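Local coordinates for hypothetical nigD-like protein (Bacteroides caccae, PDB 3QWN), which probably acts as an immunity protein of the NigD-like family, although its molecular target is not established, at residues 75-83 and 163-171; 125-133 and 142-150. All blocks are in the same frame, centred on the assembly; numbering follows the deposited sequence.

Interaction 1 (75-83 and 163-171); sequences LQSLVTPTP and YLSVPLDKY
The amide of Gln76 meets the ring of Tyr163 with the two planes almost perpendicular, 85° apart. Its NE2 lies 4.0 Å from Tyr163 CE2. At the far end, Lys170 CG sits over the centre of one face of the Tyr171 ring. Tyr171 OH, hydrogen-bonded to Glu132, also packs on Pro83 CB. Between these rings the backbones run in the same general direction and share a single bridge, Val79 with Leu164. Val79 N donates to Tyr163 O at 3.0 Å, and Val79 O accepts from Ser165 N at 2.9 Å. Leu78 CB lies against Tyr163 O. With chi1 at 54°, CG between the backbone N and the carbonyl carbon, the branch turns so that CD1 meets Ser165 CB at 3.8 Å. Pro81 CG then touches Leu164 CD2 at 4.0 Å, and Pro83 CG rests on Val166 CG1 at 3.7 Å. Pro81 O faces Pro167 CD. Lys170 NZ makes a weak bond to Pro83 O, but its salt bridge is to the same Glu132. The contact joins the linker after strand 68-77 of the OB domain to strand 158-167 of the C-terminal sandwich. Strand 52-63 touches Leu78 and Tyr163; strand 127-133 packs against Pro81, Pro83 and Val166.

Interaction 2 (125-133 and 142-150); sequences QHVFGIVED and TVNMLLYHD
Phe128 lays CE1 over one face of the His149 imidazole, 3.4 Å from CD2. The planes are only 11° apart, but the rings are slid so far that they barely overlap. At the edge of the same imidazole lie Val127 O and His126. His126 ND1 and His149 NE2 share a nearly straight hydrogen bond of 2.9 Å, and either nitrogen could be the donor. Each histidine is also held by its second nitrogen: His126 NE2 bonds to Asp154 and His149 ND1 to the backbone O of Asp98. These bonds probably fix the rotation of both imidazoles. His149 CG is anti to the backbone N (chi1 172°), which sets its ring alongside Phe128. Strands 127-133 and 142-150 are antiparallel neighbours in the mixed sheet of the C-terminal beta sandwich, joined by a short connection that includes helix 137-140. Their hydrogen-bonded pairs run from Val127 with Asp150 to Asp133 with Asn144. On one face, Phe128, Ile130 and Leu147 pack on strand 158-167, and the selenomethionine Met145 on Ile183, Leu168 and Tyr171. There Met145 places CG 3.7 Å from Ile130 CG2, and Ile130 CD1 meets Leu147 CD1 at 4.2 Å. On the other face, Tyr148 packs over the Gly129 backbone, with CB 3.6 Å from Gly129 O, and runs alongside Val127. Val131 CG2 touches Tyr148 CB at 4.1 Å. Near the turn, Asn144 ND2 makes a weak bond to Asp133 OD2; stronger partners are Glu136 for Asn144 and Ser135 for Asp133. One water donates to both Asp133 O and Thr142 O, at 3.1 and 2.6 Å.

Overall arrangement
From the N terminus, the chain first builds the OB domain and leaves it through 75-83. It then enters the C-terminal sandwich, where 125-133 and 142-150 pair as interaction 2 and close a short loop of eight residues. Strand 158-167 follows, and its end in 163-171 returns to 75-83. Interaction 1 thus closes a long loop that contains interaction 2 entirely. The centres lie about 11 Å apart. The two contacts meet at Glu132, whose OE2 forms a salt bridge with Lys170 NZ and a probable hydrogen bond with Tyr171 OH. Interaction 1 joins the interdomain linker to the three-stranded sheet; interaction 2 lies within the facing mixed sheet.

Interaction 1 (75-83 and 163-171)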
ATOM      1  N   LEU A  75      -1.000 -11.925  10.494  1.00 33.90           N
ATOM      2  CA  LEU A  75      -1.227 -11.598   9.091  1.00 33.30           C
ATOM      3  C   LEU A  75      -2.479 -10.828   8.955  1.00 40.22           C
ATOM      4  O   LEU A  75      -3.476 -11.172   9.586  1.00 39.30           O
ATOM      5  CB  LEU A  75      -1.360 -12.835   8.194  1.00 33.53           C
ATOM      6  CG  LEU A  75      -0.127 -13.594   7.786  1.00 37.52           C
ATOM      7  CD1 LEU A  75      -0.536 -14.877   7.052  1.00 39.70           C
ATOM      8  CD2 LEU A  75       0.813 -12.757   6.908  1.00 31.17           C
ATOM      9  N   GLN A  76      -2.453  -9.798   8.119  1.00 40.13           N
ATOM     10  CA  GLN A  76      -3.659  -9.054   7.800  1.00 41.26           C
ATOM     11  C   GLN A  76      -3.525  -8.457   6.409  1.00 45.21           C
ATOM     12  O   GLN A  76      -2.425  -8.282   5.896  1.00 46.07           O
ATOM     13  CB  GLN A  76      -4.026  -8.009   8.859  1.00 41.73           C
ATOM     14  CG  GLN A  76      -3.167  -6.779   8.867  1.00 46.89           C
ATOM     15  CD  GLN A  76      -3.550  -5.902  10.019  1.00 64.23           C
ATOM     16  OE1 GLN A  76      -3.427  -6.270  11.202  1.00 65.23           O
ATOM     17  NE2 GLN A  76      -3.982  -4.707   9.697  1.00 50.72           N
ATOM     18  N   SER A  77      -4.646  -8.194   5.796  1.00 41.80           N
ATOM     19  CA  SER A  77      -4.690  -7.641   4.469  1.00 42.19           C
ATOM     20  C   SER A  77      -4.281  -6.172   4.459  1.00 46.45           C
ATOM     21  O   SER A  77      -4.255  -5.487   5.499  1.00 45.59           O
ATOM     22  CB  SER A  77      -6.098  -7.791   3.912  1.00 45.92           C
ATOM     23  OG  SER A  77      -7.002  -6.959   4.620  1.00 47.89           O
ATOM     24  N   LEU A  78      -3.955  -5.701   3.263  1.00 42.66           N
ATOM     25  CA  LEU A  78      -3.682  -4.300   2.989  1.00 40.52           C
ATOM     26  C   LEU A  78      -4.414  -3.966   1.694  1.00 47.61           C
ATOM     27  O   LEU A  78      -4.863  -4.888   0.981  1.00 47.82           O
ATOM     28  CB  LEU A  78      -2.178  -3.954   2.959  1.00 38.14           C
ATOM     29  CG  LEU A  78      -1.220  -4.727   2.054  1.00 38.76           C
ATOM     30  CD1 LEU A  78      -1.376  -4.331   0.618  1.00 41.04           C
ATOM     31  CD2 LEU A  78       0.194  -4.398   2.403  1.00 27.75           C
ATOM     32  N   VAL A  79      -4.576  -2.666   1.400  1.00 45.07           N
ATOM     33  CA  VAL A  79      -5.297  -2.235   0.194  1.00 45.18           C
ATOM     34  C   VAL A  79      -4.266  -2.116  -0.912  1.00 50.66           C
ATOM     35  O   VAL A  79      -3.220  -1.506  -0.693  1.00 51.99           O
ATOM     36  CB  VAL A  79      -6.089  -0.914   0.431  1.00 48.22           C
ATOM     37  CG1 VAL A  79      -7.004  -0.594  -0.733  1.00 48.61           C
ATOM     38  CG2 VAL A  79      -6.897  -0.973   1.727  1.00 47.52           C
ATOM     39  N   THR A  80      -4.537  -2.708  -2.081  1.00 47.77           N
ATOM     40  CA  THR A  80      -3.684  -2.608  -3.278  1.00 49.07           C
ATOM     41  C   THR A  80      -4.485  -1.861  -4.353  1.00 54.73           C
ATOM     42  O   THR A  80      -5.049  -2.502  -5.241  1.00 56.01           O
ATOM     43  CB  THR A  80      -3.143  -3.970  -3.772  1.00 55.84           C
ATOM     44  OG1 THR A  80      -4.218  -4.903  -3.856  1.00 62.01           O
ATOM     45  CG2 THR A  80      -2.005  -4.513  -2.903  1.00 48.70           C
ATOM     46  N   PRO A  81      -4.634  -0.516  -4.248  1.00 51.02           N
ATOM     47  CA  PRO A  81      -5.453   0.184  -5.247  1.00 52.48           C
ATOM     48  C   PRO A  81      -4.687   0.421  -6.547  1.00 59.88           C
ATOM     49  O   PRO A  81      -3.561   0.951  -6.558  1.00 56.93           O
ATOM     50  CB  PRO A  81      -5.829   1.497  -4.552  1.00 54.16           C
ATOM     51  CG  PRO A  81      -4.716   1.759  -3.574  1.00 56.24           C
ATOM     52  CD  PRO A  81      -4.059   0.423  -3.255  1.00 50.73           C
ATOM     53  N   THR A  82      -5.314   0.014  -7.665  1.00 61.84           N
ATOM     54  CA  THR A  82      -4.717   0.240  -8.973  1.00 62.97           C
ATOM     55  C   THR A  82      -5.045   1.689  -9.366  1.00 67.04           C
ATOM     56  O   THR A  82      -6.231   2.058  -9.333  1.00 68.44           O
ATOM     57  CB  THR A  82      -5.183  -0.807 -10.007  1.00 68.75           C
ATOM     58  OG1 THR A  82      -4.802  -2.109  -9.556  1.00 67.45           O
ATOM     59  CG2 THR A  82      -4.570  -0.564 -11.394  1.00 67.54           C
ATOM     60  N   PRO A  83      -4.023   2.529  -9.696  1.00 60.30           N
ATOM     61  CA  PRO A  83      -4.325   3.908 -10.121  1.00 60.45           C
ATOM     62  C   PRO A  83      -5.250   3.917 -11.346  1.00 63.00           C
ATOM     63  O   PRO A  83      -5.009   3.201 -12.324  1.00 63.10           O
ATOM     64  CB  PRO A  83      -2.937   4.494 -10.449  1.00 62.38           C
ATOM     65  CG  PRO A  83      -1.978   3.624  -9.733  1.00 65.38           C
ATOM     66  CD  PRO A  83      -2.572   2.256  -9.772  1.00 60.49           C
ATOM     67  N   TYR A 163      -3.135   0.577   5.655  1.00 34.70           N
ATOM     68  CA  TYR A 163      -1.948   0.230   4.899  1.00 35.37           C
ATOM     69  C   TYR A 163      -2.286   0.097   3.431  1.00 41.74           C
ATOM     70  O   TYR A 163      -3.167  -0.669   3.083  1.00 42.88           O
ATOM     71  CB  TYR A 163      -1.357  -1.085   5.460  1.00 34.72           C
ATOM     72  CG  TYR A 163      -1.087  -1.008   6.946  1.00 33.60           C
ATOM     73  CD1 TYR A 163       0.091  -0.443   7.437  1.00 34.40           C
ATOM     74  CD2 TYR A 163      -2.022  -1.479   7.873  1.00 32.57           C
ATOM     75  CE1 TYR A 163       0.345  -0.376   8.816  1.00 34.59           C
ATOM     76  CE2 TYR A 163      -1.784  -1.402   9.252  1.00 30.41           C
ATOM     77  CZ  TYR A 163      -0.591  -0.878   9.716  1.00 37.88           C
ATOM     78  OH  TYR A 163      -0.362  -0.846  11.076  1.00 38.94           O
ATOM     79  N   LEU A 164      -1.581   0.852   2.577  1.00 39.95           N
ATOM     80  CA  LEU A 164      -1.756   0.829   1.127  1.00 41.44           C
ATOM     81  C   LEU A 164      -0.445   0.470   0.411  1.00 45.92           C
ATOM     82  O   LEU A 164       0.612   0.934   0.795  1.00 45.67           O
ATOM     83  CB  LEU A 164      -2.244   2.214   0.627  1.00 42.84           C
ATOM     84  CG  LEU A 164      -3.753   2.480   0.623  1.00 48.67           C
ATOM     85  CD1 LEU A 164      -4.315   2.662   2.042  1.00 48.87           C
ATOM     86  CD2 LEU A 164      -4.053   3.692  -0.171  1.00 45.08           C
ATOM     87  N   SER A 165      -0.528  -0.333  -0.643  1.00 43.54           N
ATOM     88  CA  SER A 165       0.597  -0.684  -1.504  1.00 43.27           C
ATOM     89  C   SER A 165       0.096  -0.465  -2.903  1.00 50.32           C
ATOM     90  O   SER A 165      -0.711  -1.261  -3.390  1.00 52.57           O
ATOM     91  CB  SER A 165       1.060  -2.119  -1.272  1.00 45.41           C
ATOM     92  OG  SER A 165       2.182  -2.197  -0.409  1.00 45.78           O
ATOM     93  N   VAL A 166       0.422   0.693  -3.484  1.00 46.12           N
ATOM     94  CA  VAL A 166      -0.028   1.062  -4.820  1.00 49.12           C
ATOM     95  C   VAL A 166       0.872   0.369  -5.868  1.00 59.62           C
ATOM     96  O   VAL A 166       2.052   0.736  -5.962  1.00 60.57           O
ATOM     97  CB  VAL A 166      -0.056   2.606  -5.037  1.00 52.37           C
ATOM     98  CG1 VAL A 166      -0.683   2.946  -6.379  1.00 53.89           C
ATOM     99  CG2 VAL A 166      -0.786   3.321  -3.909  1.00 50.91           C
ATOM    100  N   PRO A 167       0.338  -0.589  -6.685  1.00 58.61           N
ATOM    101  CA  PRO A 167       1.179  -1.233  -7.731  1.00 59.45           C
ATOM    102  C   PRO A 167       1.644  -0.258  -8.812  1.00 64.21           C
ATOM    103  O   PRO A 167       0.849   0.541  -9.291  1.00 67.08           O
ATOM    104  CB  PRO A 167       0.257  -2.309  -8.319  1.00 61.78           C
ATOM    105  CG  PRO A 167      -1.125  -1.839  -8.009  1.00 65.70           C
ATOM    106  CD  PRO A 167      -1.041  -1.127  -6.692  1.00 59.71           C
ATOM    107  N   LEU A 168       2.927  -0.326  -9.197  1.00 59.15           N
ATOM    108  CA  LEU A 168       3.498   0.594 -10.186  1.00 59.59           C
ATOM    109  C   LEU A 168       3.972  -0.117 -11.471  1.00 68.33           C
ATOM    110  O   LEU A 168       4.666   0.488 -12.293  1.00 70.10           O
ATOM    111  CB  LEU A 168       4.668   1.393  -9.561  1.00 57.53           C
ATOM    112  CG  LEU A 168       4.417   2.137  -8.261  1.00 58.10           C
ATOM    113  CD1 LEU A 168       5.732   2.647  -7.678  1.00 57.96           C
ATOM    114  CD2 LEU A 168       3.410   3.251  -8.442  1.00 53.57           C
ATOM    115  N   ASP A 169       3.544  -1.371 -11.667  1.00 68.15           N
ATOM    116  CA  ASP A 169       3.894  -2.204 -12.826  1.00 70.42           C
ATOM    117  C   ASP A 169       3.391  -1.617 -14.153  1.00 75.59           C
ATOM    118  O   ASP A 169       4.081  -1.758 -15.171  1.00 77.90           O
ATOM    119  CB  ASP A 169       3.359  -3.634 -12.632  1.00 73.09           C
ATOM    120  CG  ASP A 169       3.787  -4.254 -11.311  1.00 95.88           C
ATOM    121  OD1 ASP A 169       5.013  -4.350 -11.063  1.00 97.91           O
ATOM    122  OD2 ASP A 169       2.901  -4.569 -10.489  1.00106.44           O
ATOM    123  N   LYS A 170       2.239  -0.909 -14.131  1.00 70.27           N
ATOM    124  CA  LYS A 170       1.622  -0.297 -15.312  1.00 71.60           C
ATOM    125  C   LYS A 170       2.455   0.848 -15.922  1.00 78.69           C
ATOM    126  O   LYS A 170       2.159   1.295 -17.035  1.00 81.17           O
ATOM    127  CB  LYS A 170       0.191   0.198 -14.998  1.00 71.98           C
ATOM    128  CG  LYS A 170       0.055   1.420 -14.076  1.00 69.26           C
ATOM    129  CD  LYS A 170      -1.394   1.927 -13.995  1.00 65.80           C
ATOM    130  CE  LYS A 170      -1.779   2.678 -15.246  1.00 78.75           C
ATOM    131  NZ  LYS A 170      -3.197   3.123 -15.214  1.00 99.49           N
ATOM    132  N   TYR A 171       3.477   1.318 -15.209  1.00 76.01           N
ATOM    133  CA  TYR A 171       4.315   2.435 -15.663  1.00 77.95           C
ATOM    134  C   TYR A 171       5.606   1.943 -16.323  1.00 90.17           C
ATOM    135  O   TYR A 171       6.267   2.711 -17.030  1.00 90.73           O
ATOM    136  CB  TYR A 171       4.610   3.395 -14.489  1.00 75.07           C
ATOM    137  CG  TYR A 171       3.342   3.907 -13.833  1.00 71.89           C
ATOM    138  CD1 TYR A 171       2.399   4.632 -14.560  1.00 75.02           C
ATOM    139  CD2 TYR A 171       3.052   3.608 -12.505  1.00 68.24           C
ATOM    140  CE1 TYR A 171       1.207   5.062 -13.976  1.00 75.59           C
ATOM    141  CE2 TYR A 171       1.867   4.040 -11.908  1.00 67.76           C
ATOM    142  CZ  TYR A 171       0.945   4.762 -12.649  1.00 77.03           C
ATOM    143  OH  TYR A 171      -0.214   5.204 -12.066  1.00 75.39           O
TER

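Interaction 2 (125-133 and 142-150)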
ATOM      1  N   GLN A 125     -17.347   0.791   6.020  1.00 48.82           N
ATOM      2  CA  GLN A 125     -16.171   0.400   5.255  1.00 46.91           C
ATOM      3  C   GLN A 125     -15.487   1.640   4.720  1.00 51.38           C
ATOM      4  O   GLN A 125     -16.132   2.514   4.156  1.00 54.52           O
ATOM      5  CB  GLN A 125     -16.555  -0.576   4.115  1.00 49.51           C
ATOM      6  CG  GLN A 125     -15.395  -1.216   3.338  1.00 50.72           C
ATOM      7  CD  GLN A 125     -14.405  -2.012   4.173  1.00 65.39           C
ATOM      8  OE1 GLN A 125     -14.751  -2.814   5.040  1.00 67.97           O
ATOM      9  NE2 GLN A 125     -13.129  -1.805   3.912  1.00 57.21           N
ATOM     10  N   HIS A 126     -14.177   1.741   4.967  1.00 46.13           N
ATOM     11  CA  HIS A 126     -13.342   2.818   4.494  1.00 43.32           C
ATOM     12  C   HIS A 126     -12.793   2.336   3.162  1.00 47.54           C
ATOM     13  O   HIS A 126     -12.158   1.283   3.087  1.00 46.45           O
ATOM     14  CB  HIS A 126     -12.265   3.189   5.523  1.00 40.66           C
ATOM     15  CG  HIS A 126     -12.811   3.920   6.714  1.00 43.51           C
ATOM     16  ND1 HIS A 126     -12.651   5.283   6.864  1.00 45.20           N
ATOM     17  CD2 HIS A 126     -13.536   3.455   7.757  1.00 44.53           C
ATOM     18  CE1 HIS A 126     -13.248   5.595   7.998  1.00 44.35           C
ATOM     19  NE2 HIS A 126     -13.797   4.529   8.569  1.00 44.59           N
ATOM     20  N   VAL A 127     -13.173   3.030   2.093  1.00 44.94           N
ATOM     21  CA  VAL A 127     -12.796   2.654   0.735  1.00 44.63           C
ATOM     22  C   VAL A 127     -11.689   3.591   0.249  1.00 48.71           C
ATOM     23  O   VAL A 127     -11.837   4.812   0.290  1.00 47.91           O
ATOM     24  CB  VAL A 127     -14.018   2.615  -0.241  1.00 48.82           C
ATOM     25  CG1 VAL A 127     -13.602   2.112  -1.623  1.00 48.88           C
ATOM     26  CG2 VAL A 127     -15.149   1.755   0.321  1.00 48.05           C
ATOM     27  N   PHE A 128     -10.556   2.992  -0.158  1.00 45.64           N
ATOM     28  CA  PHE A 128      -9.391   3.685  -0.670  1.00 44.84           C
ATOM     29  C   PHE A 128      -9.203   3.404  -2.161  1.00 51.00           C
ATOM     30  O   PHE A 128      -9.511   2.303  -2.628  1.00 49.95           O
ATOM     31  CB  PHE A 128      -8.133   3.288   0.097  1.00 43.79           C
ATOM     32  CG  PHE A 128      -8.155   3.715   1.543  1.00 43.94           C
ATOM     33  CD1 PHE A 128      -7.853   5.032   1.907  1.00 45.03           C
ATOM     34  CD2 PHE A 128      -8.475   2.804   2.547  1.00 43.33           C
ATOM     35  CE1 PHE A 128      -7.902   5.435   3.239  1.00 43.29           C
ATOM     36  CE2 PHE A 128      -8.501   3.203   3.883  1.00 44.45           C
ATOM     37  CZ  PHE A 128      -8.239   4.522   4.215  1.00 42.86           C
ATOM     38  N   GLY A 129      -8.659   4.402  -2.862  1.00 46.89           N
ATOM     39  CA  GLY A 129      -8.296   4.331  -4.263  1.00 46.63           C
ATOM     40  C   GLY A 129      -7.248   5.377  -4.589  1.00 52.32           C
ATOM     41  O   GLY A 129      -6.890   6.200  -3.744  1.00 52.09           O
ATOM     42  N   ILE A 130      -6.747   5.346  -5.821  1.00 49.03           N
ATOM     43  CA  ILE A 130      -5.801   6.296  -6.358  1.00 48.40           C
ATOM     44  C   ILE A 130      -6.392   6.865  -7.636  1.00 57.44           C
ATOM     45  O   ILE A 130      -6.692   6.114  -8.575  1.00 58.28           O
ATOM     46  CB  ILE A 130      -4.393   5.671  -6.588  1.00 49.53           C
ATOM     47  CG1 ILE A 130      -3.699   5.254  -5.251  1.00 46.40           C
ATOM     48  CG2 ILE A 130      -3.497   6.603  -7.449  1.00 48.01           C
ATOM     49  CD1 ILE A 130      -3.256   6.455  -4.273  1.00 48.19           C
ATOM     50  N   VAL A 131      -6.583   8.189  -7.659  1.00 56.21           N
ATOM     51  CA  VAL A 131      -7.063   8.918  -8.829  1.00 57.69           C
ATOM     52  C   VAL A 131      -5.814   9.321  -9.615  1.00 60.82           C
ATOM     53  O   VAL A 131      -4.976  10.065  -9.114  1.00 57.08           O
ATOM     54  CB  VAL A 131      -7.981  10.113  -8.480  1.00 61.25           C
ATOM     55  CG1 VAL A 131      -8.594  10.709  -9.742  1.00 63.11           C
ATOM     56  CG2 VAL A 131      -9.069   9.693  -7.489  1.00 59.88           C
ATOM     57  N   GLU A 132      -5.675   8.768 -10.818  1.00 61.78           N
ATOM     58  CA  GLU A 132      -4.531   8.938 -11.699  1.00 62.69           C
ATOM     59  C   GLU A 132      -4.744  10.045 -12.735  1.00 70.91           C
ATOM     60  O   GLU A 132      -5.789  10.112 -13.405  1.00 72.62           O
ATOM     61  CB  GLU A 132      -4.256   7.600 -12.407  1.00 64.06           C
ATOM     62  CG  GLU A 132      -3.052   7.573 -13.327  1.00 74.31           C
ATOM     63  CD  GLU A 132      -2.982   6.323 -14.175  1.00 87.33           C
ATOM     64  OE1 GLU A 132      -3.897   6.106 -15.003  1.00 80.41           O
ATOM     65  OE2 GLU A 132      -2.007   5.556 -14.012  1.00 75.40           O
ATOM     66  N   ASP A 133      -3.708  10.885 -12.890  1.00 68.91           N
ATOM     67  CA  ASP A 133      -3.643  11.939 -13.899  1.00 72.18           C
ATOM     68  C   ASP A 133      -2.326  11.781 -14.643  1.00 78.91           C
ATOM     69  O   ASP A 133      -1.261  11.906 -14.040  1.00 76.62           O
ATOM     70  CB  ASP A 133      -3.808  13.349 -13.304  1.00 74.27           C
ATOM     71  CG  ASP A 133      -3.445  14.465 -14.272  1.00 91.34           C
ATOM     72  OD1 ASP A 133      -3.901  14.415 -15.434  1.00 95.67           O
ATOM     73  OD2 ASP A 133      -2.693  15.375 -13.874  1.00 97.78           O
ATOM     74  N   THR A 142       5.923  12.381 -15.319  1.00 78.94           N
ATOM     75  CA  THR A 142       5.245  12.609 -14.045  1.00 75.17           C
ATOM     76  C   THR A 142       3.900  11.879 -14.012  1.00 77.25           C
ATOM     77  O   THR A 142       3.090  12.018 -14.935  1.00 79.13           O
ATOM     78  CB  THR A 142       5.077  14.110 -13.782  1.00 78.80           C
ATOM     79  OG1 THR A 142       6.366  14.735 -13.795  1.00 77.00           O
ATOM     80  CG2 THR A 142       4.357  14.407 -12.468  1.00 71.51           C
ATOM     81  N   VAL A 143       3.680  11.102 -12.931  1.00 68.82           N
ATOM     82  CA  VAL A 143       2.433  10.405 -12.629  1.00 66.40           C
ATOM     83  C   VAL A 143       1.805  11.130 -11.432  1.00 66.08           C
ATOM     84  O   VAL A 143       2.375  11.113 -10.331  1.00 61.45           O
ATOM     85  CB  VAL A 143       2.631   8.891 -12.340  1.00 68.07           C
ATOM     86  CG1 VAL A 143       1.317   8.235 -11.940  1.00 66.27           C
ATOM     87  CG2 VAL A 143       3.263   8.173 -13.525  1.00 69.28           C
ATOM     88  N   ASN A 144       0.662  11.789 -11.656  1.00 62.00           N
ATOM     89  CA  ASN A 144      -0.039  12.480 -10.582  1.00 60.05           C
ATOM     90  C   ASN A 144      -1.034  11.535  -9.943  1.00 61.72           C
ATOM     91  O   ASN A 144      -1.827  10.905 -10.639  1.00 62.58           O
ATOM     92  CB  ASN A 144      -0.708  13.747 -11.077  1.00 61.53           C
ATOM     93  CG  ASN A 144       0.280  14.831 -11.396  1.00 72.25           C
ATOM     94  OD1 ASN A 144       0.948  15.366 -10.521  1.00 65.11           O
ATOM     95  ND2 ASN A 144       0.411  15.166 -12.669  1.00 75.92           N
HETATM   96  N   MSE A 145      -0.944  11.390  -8.610  1.00 54.57           N
HETATM   97  CA  MSE A 145      -1.812  10.510  -7.831  1.00 51.22           C
HETATM   98  C   MSE A 145      -2.520  11.276  -6.745  1.00 56.30           C
HETATM   99  O   MSE A 145      -1.899  12.040  -6.018  1.00 57.07           O
HETATM  100  CB  MSE A 145      -1.015   9.366  -7.214  1.00 50.44           C
HETATM  101  CG  MSE A 145      -0.424   8.421  -8.223  1.00 57.18           C
HETATM  102 SE   MSE A 145       0.276   6.873  -7.327  0.75 62.66          SE
HETATM  103  CE  MSE A 145       1.109   6.016  -8.866  1.00 61.20           C
ATOM    104  N   LEU A 146      -3.823  11.099  -6.653  1.00 54.58           N
ATOM    105  CA  LEU A 146      -4.635  11.715  -5.614  1.00 54.47           C
ATOM    106  C   LEU A 146      -5.310  10.609  -4.851  1.00 56.85           C
ATOM    107  O   LEU A 146      -5.920   9.735  -5.466  1.00 56.02           O
ATOM    108  CB  LEU A 146      -5.668  12.705  -6.185  1.00 56.82           C
ATOM    109  CG  LEU A 146      -6.712  13.296  -5.208  1.00 60.91           C
ATOM    110  CD1 LEU A 146      -6.044  14.100  -4.047  1.00 60.54           C
ATOM    111  CD2 LEU A 146      -7.691  14.180  -5.964  1.00 60.00           C
ATOM    112  N   LEU A 147      -5.176  10.627  -3.512  1.00 51.40           N
ATOM    113  CA  LEU A 147      -5.812   9.622  -2.693  1.00 48.55           C
ATOM    114  C   LEU A 147      -7.336   9.804  -2.692  1.00 54.83           C
ATOM    115  O   LEU A 147      -7.845  10.908  -2.443  1.00 54.75           O
ATOM    116  CB  LEU A 147      -5.280   9.629  -1.241  1.00 45.47           C
ATOM    117  CG  LEU A 147      -5.843   8.535  -0.330  1.00 45.52           C
ATOM    118  CD1 LEU A 147      -5.273   7.175  -0.668  1.00 43.84           C
ATOM    119  CD2 LEU A 147      -5.646   8.872   1.103  1.00 44.50           C
ATOM    120  N   TYR A 148      -8.038   8.705  -2.975  1.00 51.05           N
ATOM    121  CA  TYR A 148      -9.469   8.592  -2.853  1.00 51.91           C
ATOM    122  C   TYR A 148      -9.728   7.916  -1.503  1.00 53.35           C
ATOM    123  O   TYR A 148      -9.150   6.854  -1.222  1.00 49.77           O
ATOM    124  CB  TYR A 148     -10.057   7.785  -4.025  1.00 54.37           C
ATOM    125  CG  TYR A 148     -11.518   7.417  -3.863  1.00 57.08           C
ATOM    126  CD1 TYR A 148     -11.904   6.349  -3.052  1.00 57.56           C
ATOM    127  CD2 TYR A 148     -12.509   8.083  -4.576  1.00 60.21           C
ATOM    128  CE1 TYR A 148     -13.247   6.017  -2.883  1.00 56.50           C
ATOM    129  CE2 TYR A 148     -13.852   7.725  -4.454  1.00 62.11           C
ATOM    130  CZ  TYR A 148     -14.216   6.694  -3.601  1.00 69.12           C
ATOM    131  OH  TYR A 148     -15.533   6.326  -3.464  1.00 73.69           O
ATOM    132  N   HIS A 149     -10.571   8.526  -0.667  1.00 49.95           N
ATOM    133  CA  HIS A 149     -10.933   7.934   0.608  1.00 47.73           C
ATOM    134  C   HIS A 149     -12.384   8.239   0.906  1.00 53.36           C
ATOM    135  O   HIS A 149     -12.753   9.400   1.092  1.00 53.49           O
ATOM    136  CB  HIS A 149     -10.003   8.371   1.774  1.00 46.47           C
ATOM    137  CG  HIS A 149     -10.481   7.915   3.130  1.00 48.69           C
ATOM    138  ND1 HIS A 149     -10.417   8.747   4.230  1.00 49.75           N
ATOM    139  CD2 HIS A 149     -11.077   6.745   3.502  1.00 49.23           C
ATOM    140  CE1 HIS A 149     -10.940   8.055   5.238  1.00 48.31           C
ATOM    141  NE2 HIS A 149     -11.360   6.851   4.841  1.00 48.25           N
ATOM    142  N   ASP A 150     -13.203   7.181   0.953  1.00 50.43           N
ATOM    143  CA  ASP A 150     -14.615   7.251   1.301  1.00 50.95           C
ATOM    144  C   ASP A 150     -14.798   6.593   2.664  1.00 52.95           C
ATOM    145  O   ASP A 150     -14.622   5.382   2.784  1.00 49.69           O
ATOM    146  CB  ASP A 150     -15.471   6.574   0.223  1.00 53.51           C
ATOM    147  CG  ASP A 150     -16.982   6.701   0.365  1.00 60.93           C
ATOM    148  OD1 ASP A 150     -17.442   7.534   1.193  1.00 62.28           O
ATOM    149  OD2 ASP A 150     -17.704   5.985  -0.368  1.00 62.28           O
TER
HETATM  150  O   HOH W   1       1.104  13.632 -14.936  1.00 53.25           O